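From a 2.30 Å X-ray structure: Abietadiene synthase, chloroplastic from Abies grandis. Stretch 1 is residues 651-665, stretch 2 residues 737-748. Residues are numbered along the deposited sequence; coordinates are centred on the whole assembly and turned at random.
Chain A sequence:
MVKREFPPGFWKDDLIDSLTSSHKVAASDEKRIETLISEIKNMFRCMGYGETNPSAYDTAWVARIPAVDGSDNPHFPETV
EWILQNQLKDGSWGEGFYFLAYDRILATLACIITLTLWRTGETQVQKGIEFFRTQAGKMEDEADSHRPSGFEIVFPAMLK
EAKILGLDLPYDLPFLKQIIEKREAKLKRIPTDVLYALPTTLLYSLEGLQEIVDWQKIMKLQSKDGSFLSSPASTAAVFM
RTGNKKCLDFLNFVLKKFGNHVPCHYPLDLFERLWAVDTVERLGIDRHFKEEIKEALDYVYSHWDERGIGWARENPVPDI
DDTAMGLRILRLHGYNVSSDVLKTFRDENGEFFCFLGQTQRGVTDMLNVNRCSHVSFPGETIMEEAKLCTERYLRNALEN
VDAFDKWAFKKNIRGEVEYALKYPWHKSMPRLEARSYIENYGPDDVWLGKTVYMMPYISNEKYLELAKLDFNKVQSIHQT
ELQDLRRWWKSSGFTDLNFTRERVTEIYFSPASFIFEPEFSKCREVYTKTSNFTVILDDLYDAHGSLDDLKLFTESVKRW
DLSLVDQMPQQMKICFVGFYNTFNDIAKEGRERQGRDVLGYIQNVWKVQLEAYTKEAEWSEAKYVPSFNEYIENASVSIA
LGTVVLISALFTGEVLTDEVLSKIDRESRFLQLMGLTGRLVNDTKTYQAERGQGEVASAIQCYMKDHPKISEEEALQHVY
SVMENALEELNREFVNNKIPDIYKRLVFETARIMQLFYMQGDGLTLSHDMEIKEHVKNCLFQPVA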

ATOM      1  N   PHE A 651      17.232 -21.863  -9.545  1.00 25.91           N
ATOM      2  CA  PHE A 651      17.661 -21.873  -8.151  1.00 28.04           C
ATOM      3  C   PHE A 651      16.692 -21.322  -7.108  1.00 25.40           C
ATOM      4  O   PHE A 651      17.113 -20.705  -6.132  1.00 26.71           O
ATOM      5  CB  PHE A 651      19.006 -21.145  -8.043  1.00 24.92           C
ATOM      6  CG  PHE A 651      20.062 -21.699  -8.960  1.00 27.58           C
ATOM      7  CD1 PHE A 651      20.062 -21.381 -10.316  1.00 23.30           C
ATOM      8  CD2 PHE A 651      21.034 -22.572  -8.474  1.00 27.94           C
ATOM      9  CE1 PHE A 651      21.013 -21.926 -11.176  1.00 30.02           C
ATOM     10  CE2 PHE A 651      21.990 -23.123  -9.322  1.00 26.06           C
ATOM     11  CZ  PHE A 651      21.981 -22.801 -10.677  1.00 28.22           C
ATOM     12  N   THR A 652      15.403 -21.581  -7.293  1.00 26.01           N
ATOM     13  CA  THR A 652      14.380 -21.102  -6.362  1.00 30.29           C
ATOM     14  C   THR A 652      14.216 -21.995  -5.128  1.00 31.77           C
ATOM     15  O   THR A 652      13.778 -21.539  -4.072  1.00 29.00           O
ATOM     16  CB  THR A 652      13.021 -21.010  -7.059  1.00 27.10           C
ATOM     17  OG1 THR A 652      12.664 -22.303  -7.557  1.00 20.59           O
ATOM     18  CG2 THR A 652      13.083 -20.015  -8.225  1.00 22.70           C
ATOM     19  N   GLY A 653      14.570 -23.268  -5.266  1.00 35.09           N
ATOM     20  CA  GLY A 653      14.437 -24.187  -4.152  1.00 37.50           C
ATOM     21  C   GLY A 653      13.502 -25.323  -4.504  1.00 39.82           C
ATOM     22  O   GLY A 653      13.350 -26.272  -3.738  1.00 41.00           O
ATOM     23  N   GLU A 654      12.872 -25.216  -5.672  1.00 41.34           N
ATOM     24  CA  GLU A 654      11.955 -26.238  -6.162  1.00 41.45           C
ATOM     25  C   GLU A 654      12.323 -26.611  -7.589  1.00 40.10           C
ATOM     26  O   GLU A 654      12.798 -25.772  -8.352  1.00 39.83           O
ATOM     27  CB  GLU A 654      10.514 -25.729  -6.138  1.00 46.88           C
ATOM     28  CG  GLU A 654       9.973 -25.468  -4.744  1.00 62.19           C
ATOM     29  CD  GLU A 654      10.107 -26.676  -3.833  1.00 70.28           C
ATOM     30  OE1 GLU A 654       9.707 -27.786  -4.250  1.00 70.58           O
ATOM     31  OE2 GLU A 654      10.607 -26.512  -2.698  1.00 75.22           O
ATOM     32  N   VAL A 655      12.107 -27.869  -7.947  1.00 38.34           N
ATOM     33  CA  VAL A 655      12.411 -28.332  -9.292  1.00 37.41           C
ATOM     34  C   VAL A 655      11.580 -27.538 -10.301  1.00 36.81           C
ATOM     35  O   VAL A 655      10.372 -27.373 -10.127  1.00 35.60           O
ATOM     36  CB  VAL A 655      12.095 -29.838  -9.444  1.00 36.60           C
ATOM     37  CG1 VAL A 655      12.278 -30.272 -10.886  1.00 35.50           C
ATOM     38  CG2 VAL A 655      13.006 -30.652  -8.533  1.00 34.97           C
ATOM     39  N   LEU A 656      12.234 -27.034 -11.344  1.00 34.45           N
ATOM     40  CA  LEU A 656      11.542 -26.273 -12.379  1.00 33.97           C
ATOM     41  C   LEU A 656      11.024 -27.242 -13.426  1.00 35.07           C
ATOM     42  O   LEU A 656      11.783 -27.707 -14.277  1.00 36.77           O
ATOM     43  CB  LEU A 656      12.492 -25.275 -13.046  1.00 31.61           C
ATOM     44  CG  LEU A 656      11.907 -24.479 -14.223  1.00 32.72           C
ATOM     45  CD1 LEU A 656      10.706 -23.667 -13.750  1.00 26.12           C
ATOM     46  CD2 LEU A 656      12.977 -23.566 -14.817  1.00 25.45           C
ATOM     47  N   THR A 657       9.733 -27.548 -13.361  1.00 35.14           N
ATOM     48  CA  THR A 657       9.115 -28.474 -14.308  1.00 38.35           C
ATOM     49  C   THR A 657       8.925 -27.836 -15.686  1.00 37.86           C
ATOM     50  O   THR A 657       8.924 -26.610 -15.814  1.00 36.17           O
ATOM     51  CB  THR A 657       7.746 -28.953 -13.786  1.00 39.67           C
ATOM     52  OG1 THR A 657       6.826 -27.854 -13.771  1.00 34.87           O
ATOM     53  CG2 THR A 657       7.890 -29.498 -12.370  1.00 37.91           C
ATOM     54  N   ASP A 658       8.767 -28.668 -16.712  1.00 35.60           N
ATOM     55  CA  ASP A 658       8.576 -28.166 -18.064  1.00 36.87           C
ATOM     56  C   ASP A 658       7.294 -27.343 -18.186  1.00 37.94           C
ATOM     57  O   ASP A 658       7.214 -26.425 -19.002  1.00 40.76           O
ATOM     58  CB  ASP A 658       8.551 -29.320 -19.072  1.00 38.74           C
ATOM     59  CG  ASP A 658       9.914 -29.970 -19.245  1.00 55.83           C
ATOM     60  OD1 ASP A 658      10.918 -29.232 -19.389  1.00 55.13           O
ATOM     61  OD2 ASP A 658       9.983 -31.220 -19.251  1.00 64.13           O
ATOM     62  N   GLU A 659       6.291 -27.666 -17.378  1.00 34.97           N
ATOM     63  CA  GLU A 659       5.045 -26.919 -17.428  1.00 36.03           C
ATOM     64  C   GLU A 659       5.221 -25.518 -16.843  1.00 35.63           C
ATOM     65  O   GLU A 659       4.695 -24.545 -17.385  1.00 37.99           O
ATOM     66  CB  GLU A 659       3.938 -27.658 -16.678  1.00 39.27           C
ATOM     67  CG  GLU A 659       2.580 -26.964 -16.779  1.00 53.03           C
ATOM     68  CD  GLU A 659       2.070 -26.852 -18.213  1.00 61.90           C
ATOM     69  OE1 GLU A 659       1.051 -26.161 -18.424  1.00 63.49           O
ATOM     70  OE2 GLU A 659       2.678 -27.456 -19.125  1.00 63.74           O
ATOM     71  N   VAL A 660       5.951 -25.413 -15.736  1.00 31.56           N
ATOM     72  CA  VAL A 660       6.197 -24.113 -15.118  1.00 29.22           C
ATOM     73  C   VAL A 660       7.089 -23.277 -16.044  1.00 29.83           C
ATOM     74  O   VAL A 660       6.861 -22.078 -16.230  1.00 28.80           O
ATOM     75  CB  VAL A 660       6.904 -24.254 -13.744  1.00 29.56           C
ATOM     76  CG1 VAL A 660       7.303 -22.887 -13.223  1.00 28.28           C
ATOM     77  CG2 VAL A 660       5.987 -24.928 -12.746  1.00 28.24           C
ATOM     78  N   LEU A 661       8.101 -23.915 -16.625  1.00 26.84           N
ATOM     79  CA  LEU A 661       9.018 -23.222 -17.524  1.00 25.50           C
ATOM     80  C   LEU A 661       8.272 -22.619 -18.717  1.00 26.13           C
ATOM     81  O   LEU A 661       8.459 -21.448 -19.039  1.00 21.82           O
ATOM     82  CB  LEU A 661      10.106 -24.180 -18.018  1.00 20.36           C
ATOM     83  CG  LEU A 661      11.101 -23.662 -19.065  1.00 21.10           C
ATOM     84  CD1 LEU A 661      11.839 -22.427 -18.546  1.00 20.91           C
ATOM     85  CD2 LEU A 661      12.087 -24.767 -19.400  1.00 28.25           C
ATOM     86  N   SER A 662       7.418 -23.416 -19.354  1.00 25.77           N
ATOM     87  CA  SER A 662       6.657 -22.949 -20.510  1.00 30.29           C
ATOM     88  C   SER A 662       5.844 -21.690 -20.207  1.00 30.69           C
ATOM     89  O   SER A 662       5.417 -20.990 -21.120  1.00 37.74           O
ATOM     90  CB  SER A 662       5.716 -24.050 -21.013  1.00 31.30           C
ATOM     91  OG  SER A 662       4.657 -24.266 -20.096  1.00 34.16           O
ATOM     92  N   LYS A 663       5.625 -21.408 -18.927  1.00 29.19           N
ATOM     93  CA  LYS A 663       4.866 -20.227 -18.530  1.00 25.34           C
ATOM     94  C   LYS A 663       5.739 -18.985 -18.339  1.00 25.50           C
ATOM     95  O   LYS A 663       5.223 -17.884 -18.139  1.00 23.05           O
ATOM     96  CB  LYS A 663       4.087 -20.514 -17.246  1.00 23.63           C
ATOM     97  CG  LYS A 663       2.968 -21.527 -17.429  1.00 36.51           C
ATOM     98  CD  LYS A 663       2.226 -21.791 -16.127  1.00 46.23           C
ATOM     99  CE  LYS A 663       0.990 -22.654 -16.352  1.00 45.43           C
ATOM    100  NZ  LYS A 663       1.330 -23.985 -16.926  1.00 55.87           N
ATOM    101  N   ILE A 664       7.056 -19.149 -18.418  1.00 24.11           N
ATOM    102  CA  ILE A 664       7.954 -18.011 -18.242  1.00 25.10           C
ATOM    103  C   ILE A 664       9.116 -18.009 -19.229  1.00 25.65           C
ATOM    104  O   ILE A 664      10.048 -17.209 -19.091  1.00 25.36           O
ATOM    105  CB  ILE A 664       8.551 -17.988 -16.820  1.00 25.74           C
ATOM    106  CG1 ILE A 664       9.403 -19.244 -16.598  1.00 20.24           C
ATOM    107  CG2 ILE A 664       7.433 -17.891 -15.792  1.00 14.01           C
ATOM    108  CD1 ILE A 664      10.270 -19.199 -15.352  1.00 22.54           C
ATOM    109  N   ASP A 665       9.069 -18.899 -20.217  1.00 27.04           N
ATOM    110  CA  ASP A 665      10.148 -18.980 -21.196  1.00 26.53           C
ATOM    111  C   ASP A 665      10.050 -17.883 -22.250  1.00 22.68           C
ATOM    112  O   ASP A 665       9.166 -17.031 -22.195  1.00 22.81           O
ATOM    113  CB  ASP A 665      10.189 -20.365 -21.869  1.00 33.59           C
ATOM    114  CG  ASP A 665       8.958 -20.652 -22.723  1.00 44.68           C
ATOM    115  OD1 ASP A 665       8.388 -19.702 -23.301  1.00 45.65           O
ATOM    116  OD2 ASP A 665       8.576 -21.840 -22.834  1.00 45.71           O
ATOM    117  N   ASN A 737      -2.067 -15.019 -14.038  1.00 35.58           N
ATOM    118  CA  ASN A 737      -1.439 -16.264 -14.477  1.00 38.18           C
ATOM    119  C   ASN A 737      -1.224 -17.239 -13.323  1.00 39.51           C
ATOM    120  O   ASN A 737      -0.717 -16.864 -12.263  1.00 39.97           O
ATOM    121  CB  ASN A 737      -0.104 -15.986 -15.184  1.00 39.93           C
ATOM    122  CG  ASN A 737      -0.278 -15.203 -16.480  1.00 33.28           C
ATOM    123  OD1 ASN A 737      -1.382 -15.086 -17.008  1.00 39.36           O
ATOM    124  ND2 ASN A 737       0.822 -14.675 -17.001  1.00 38.12           N
ATOM    125  N   LYS A 738      -1.618 -18.491 -13.537  1.00 41.52           N
ATOM    126  CA  LYS A 738      -1.476 -19.534 -12.525  1.00 43.18           C
ATOM    127  C   LYS A 738      -0.057 -20.082 -12.573  1.00 42.32           C
ATOM    128  O   LYS A 738       0.201 -21.124 -13.167  1.00 42.30           O
ATOM    129  CB  LYS A 738      -2.490 -20.648 -12.786  1.00 47.64           C
ATOM    130  CG  LYS A 738      -3.929 -20.156 -12.772  1.00 56.91           C
ATOM    131  CD  LYS A 738      -4.918 -21.248 -13.147  1.00 68.03           C
ATOM    132  CE  LYS A 738      -6.340 -20.697 -13.196  1.00 71.33           C
ATOM    133  NZ  LYS A 738      -7.332 -21.734 -13.582  1.00 72.22           N
ATOM    134  N   ILE A 739       0.857 -19.355 -11.937  1.00 41.49           N
ATOM    135  CA  ILE A 739       2.272 -19.703 -11.898  1.00 36.13           C
ATOM    136  C   ILE A 739       2.774 -19.584 -10.464  1.00 32.85           C
ATOM    137  O   ILE A 739       2.339 -18.706  -9.724  1.00 35.41           O
ATOM    138  CB  ILE A 739       3.068 -18.726 -12.771  1.00 36.92           C
ATOM    139  CG1 ILE A 739       2.499 -18.732 -14.190  1.00 38.52           C
ATOM    140  CG2 ILE A 739       4.545 -19.075 -12.742  1.00 34.39           C
ATOM    141  CD1 ILE A 739       3.022 -17.613 -15.065  1.00 39.29           C
ATOM    142  N   PRO A 740       3.698 -20.465 -10.047  1.00 29.90           N
ATOM    143  CA  PRO A 740       4.192 -20.357  -8.668  1.00 29.13           C
ATOM    144  C   PRO A 740       4.677 -18.930  -8.393  1.00 30.06           C
ATOM    145  O   PRO A 740       5.374 -18.327  -9.210  1.00 28.29           O
ATOM    146  CB  PRO A 740       5.315 -21.391  -8.620  1.00 29.90           C
ATOM    147  CG  PRO A 740       4.844 -22.436  -9.582  1.00 33.97           C
ATOM    148  CD  PRO A 740       4.306 -21.612 -10.743  1.00 26.21           C
ATOM    149  N   ASP A 741       4.288 -18.403  -7.237  1.00 31.32           N
ATOM    150  CA  ASP A 741       4.616 -17.044  -6.813  1.00 30.00           C
ATOM    151  C   ASP A 741       6.047 -16.562  -7.062  1.00 29.88           C
ATOM    152  O   ASP A 741       6.252 -15.463  -7.591  1.00 27.66           O
ATOM    153  CB  ASP A 741       4.287 -16.882  -5.323  1.00 35.65           C
ATOM    154  CG  ASP A 741       4.151 -15.427  -4.906  1.00 51.89           C
ATOM    155  OD1 ASP A 741       3.256 -14.735  -5.448  1.00 62.16           O
ATOM    156  OD2 ASP A 741       4.932 -14.971  -4.038  1.00 57.84           O
ATOM    157  N   ILE A 742       7.029 -17.372  -6.677  1.00 25.67           N
ATOM    158  CA  ILE A 742       8.427 -16.995  -6.833  1.00 24.40           C
ATOM    159  C   ILE A 742       8.823 -16.667  -8.271  1.00 24.09           C
ATOM    160  O   ILE A 742       9.627 -15.763  -8.494  1.00 26.30           O
ATOM    161  CB  ILE A 742       9.374 -18.092  -6.278  1.00 26.46           C
ATOM    162  CG1 ILE A 742      10.832 -17.625  -6.364  1.00 24.70           C
ATOM    163  CG2 ILE A 742       9.201 -19.369  -7.058  1.00 25.43           C
ATOM    164  CD1 ILE A 742      11.143 -16.416  -5.497  1.00 22.31           C
ATOM    165  N   TYR A 743       8.262 -17.379  -9.246  1.00 22.39           N
ATOM    166  CA  TYR A 743       8.597 -17.123 -10.644  1.00 21.76           C
ATOM    167  C   TYR A 743       7.926 -15.841 -11.144  1.00 25.24           C
ATOM    168  O   TYR A 743       8.485 -15.127 -11.979  1.00 26.12           O
ATOM    169  CB  TYR A 743       8.213 -18.323 -11.512  1.00 25.12           C
ATOM    170  CG  TYR A 743       8.879 -19.612 -11.064  1.00 29.11           C
ATOM    171  CD1 TYR A 743       8.163 -20.583 -10.367  1.00 38.48           C
ATOM    172  CD2 TYR A 743      10.239 -19.839 -11.293  1.00 34.06           C
ATOM    173  CE1 TYR A 743       8.777 -21.751  -9.906  1.00 34.10           C
ATOM    174  CE2 TYR A 743      10.868 -21.003 -10.833  1.00 33.06           C
ATOM    175  CZ  TYR A 743      10.127 -21.954 -10.141  1.00 38.30           C
ATOM    176  OH  TYR A 743      10.725 -23.105  -9.679  1.00 39.92           O
ATOM    177  N   LYS A 744       6.740 -15.540 -10.618  1.00 23.58           N
ATOM    178  CA  LYS A 744       6.036 -14.317 -10.992  1.00 22.60           C
ATOM    179  C   LYS A 744       6.784 -13.103 -10.445  1.00 18.93           C
ATOM    180  O   LYS A 744       6.810 -12.047 -11.074  1.00 18.62           O
ATOM    181  CB  LYS A 744       4.590 -14.336 -10.466  1.00 22.61           C
ATOM    182  CG  LYS A 744       3.755 -15.408 -11.139  1.00 21.17           C
ATOM    183  CD  LYS A 744       2.280 -15.100 -11.126  1.00 25.15           C
ATOM    184  CE  LYS A 744       1.669 -15.259  -9.760  1.00 23.96           C
ATOM    185  NZ  LYS A 744       0.204 -14.954  -9.829  1.00 32.53           N
ATOM    186  N   ARG A 745       7.404 -13.261  -9.278  1.00 20.24           N
ATOM    187  CA  ARG A 745       8.177 -12.182  -8.673  1.00 20.34           C
ATOM    188  C   ARG A 745       9.457 -11.952  -9.484  1.00 22.96           C
ATOM    189  O   ARG A 745       9.855 -10.813  -9.728  1.00 20.13           O
ATOM    190  CB  ARG A 745       8.526 -12.523  -7.219  1.00 22.66           C
ATOM    191  CG  ARG A 745       7.322 -12.544  -6.273  1.00 29.13           C
ATOM    192  CD  ARG A 745       7.677 -13.130  -4.904  1.00 28.43           C
ATOM    193  NE  ARG A 745       8.737 -12.383  -4.235  1.00 21.22           N
ATOM    194  CZ  ARG A 745       9.378 -12.800  -3.149  1.00 20.86           C
ATOM    195  NH1 ARG A 745       9.071 -13.970  -2.594  1.00 22.17           N
ATOM    196  NH2 ARG A 745      10.329 -12.045  -2.614  1.00 20.63           N
ATOM    197  N   LEU A 746      10.096 -13.038  -9.910  1.00 25.38           N
ATOM    198  CA  LEU A 746      11.320 -12.924 -10.702  1.00 23.92           C
ATOM    199  C   LEU A 746      11.054 -12.183 -12.000  1.00 20.24           C
ATOM    200  O   LEU A 746      11.859 -11.374 -12.435  1.00 22.49           O
ATOM    201  CB  LEU A 746      11.892 -14.304 -11.021  1.00 16.59           C
ATOM    202  CG  LEU A 746      12.726 -14.956  -9.924  1.00 23.01           C
ATOM    203  CD1 LEU A 746      13.083 -16.372 -10.336  1.00 22.73           C
ATOM    204  CD2 LEU A 746      13.987 -14.128  -9.682  1.00 19.49           C
ATOM    205  N   VAL A 747       9.917 -12.463 -12.620  1.00 20.36           N
ATOM    206  CA  VAL A 747       9.586 -11.809 -13.867  1.00 17.99           C
ATOM    207  C   VAL A 747       9.132 -10.362 -13.670  1.00 20.60           C
ATOM    208  O   VAL A 747       9.676  -9.447 -14.288  1.00 17.63           O
ATOM    209  CB  VAL A 747       8.482 -12.576 -14.619  1.00 18.07           C
ATOM    210  CG1 VAL A 747       8.091 -11.816 -15.894  1.00 20.70           C
ATOM    211  CG2 VAL A 747       8.976 -13.961 -14.983  1.00 10.94           C
ATOM    212  N   PHE A 748       8.151 -10.163 -12.792  1.00 21.09           N
ATOM    213  CA  PHE A 748       7.581  -8.840 -12.538  1.00 20.63           C
ATOM    214  C   PHE A 748       8.515  -7.852 -11.830  1.00 18.30           C
ATOM    215  O   PHE A 748       8.537  -6.664 -12.145  1.00 16.78           O
ATOM    216  CB  PHE A 748       6.286  -9.000 -11.733  1.00 20.38           C
ATOM    217  CG  PHE A 748       5.452  -7.755 -11.672  1.00 18.17           C
ATOM    218  CD1 PHE A 748       4.772  -7.304 -12.792  1.00 23.65           C
ATOM    219  CD2 PHE A 748       5.358  -7.024 -10.495  1.00 25.84           C
ATOM    220  CE1 PHE A 748       4.012  -6.144 -12.741  1.00 18.12           C
ATOM    221  CE2 PHE A 748       4.599  -5.860 -10.439  1.00 13.55           C
ATOM    222  CZ  PHE A 748       3.928  -5.425 -11.560  1.00 12.29           C
TER
HETATM  223  O   HOH W   1       8.839 -24.950  -9.856  1.00 33.11           O

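Two segments of one chain, at least 75 residues apart in sequence wherever they touch, bury 543 Å² between them. The first is mostly loop, with a short helix that includes residues 658-661; the second enters a longer helix at Asp-741. Their backbones stand well apart, the CA atoms of Val-660 and Ile-739 lying 6.7 Å from each other and those of Ile-664 and Tyr-743 7.7 Å, so side chains fill the gap and no backbone hydrogen bond crosses it.

The apolar packing centres on Tyr-743, which the first stretch covers more than any other residue of the second. Its CA-to-CB bond points toward the loop, and its long, flat ring reaches in among the aliphatic groups there. Val-660 CG1 sits over one face, 4.0 Å from the ring centroid and 23° off the normal, a CH-pi contact in which a weakly polarised methyl meets the electron-rich ring. The same CG1 lies 4.1 Å from Pro-740 CD. Leu-656 CD1 approaches Tyr-743 CE2 at 4.0 Å, and Ile-664 CD1 approaches Tyr-743 CD2 at 4.1 Å. Branched side chains suit such a site because they present several methyl groups from a compact base: Ile-664 also places CG2 4.4 Å from Ile-739 CG2 and 4.3 Å from Val-747 CG2.

Polar chemistry is concentrated at the far end of the tyrosine. Thr-652 OG1 donates a hydrogen bond to Tyr-743 OH at 3.0 Å, while Thr-652 CG2 packs 3.8 Å from Ile-742 CG1; threonine thus supplies both a hydroxyl and a methyl. Glu-654 N makes a weak bond back to Thr-652 OG1 (3.5 Å). A water extends the link, donating to Val-655 O at 2.9 Å and hydrogen-bonding to Tyr-743 OH at 2.6 Å. The phenol can therefore lie in a largely apolar setting with its hydroxyl satisfied.

Lys-663 combines both kinds of chemistry. Its CD lies 3.6 Å from Ile-739 CG1 and its CE 3.6 Å from Lys-738 O, whereas its NZ forms a salt bridge with Glu-659 OE1 at 2.7 Å within its own stretch. A long aliphatic chain with a charged tip can cover an apolar neighbour without burying its charge unpaired.

Local bonds shape the two supports. Thr-657 OG1 caps the short helix by accepting from Val-660 N at 3.3 Å, and Pro-740, at the N-cap position, precedes the longer one. Gly-653 adopts backbone angles (120/-7) at which a CB would jam against the preceding carbonyl oxygen, so glycine suits this turn.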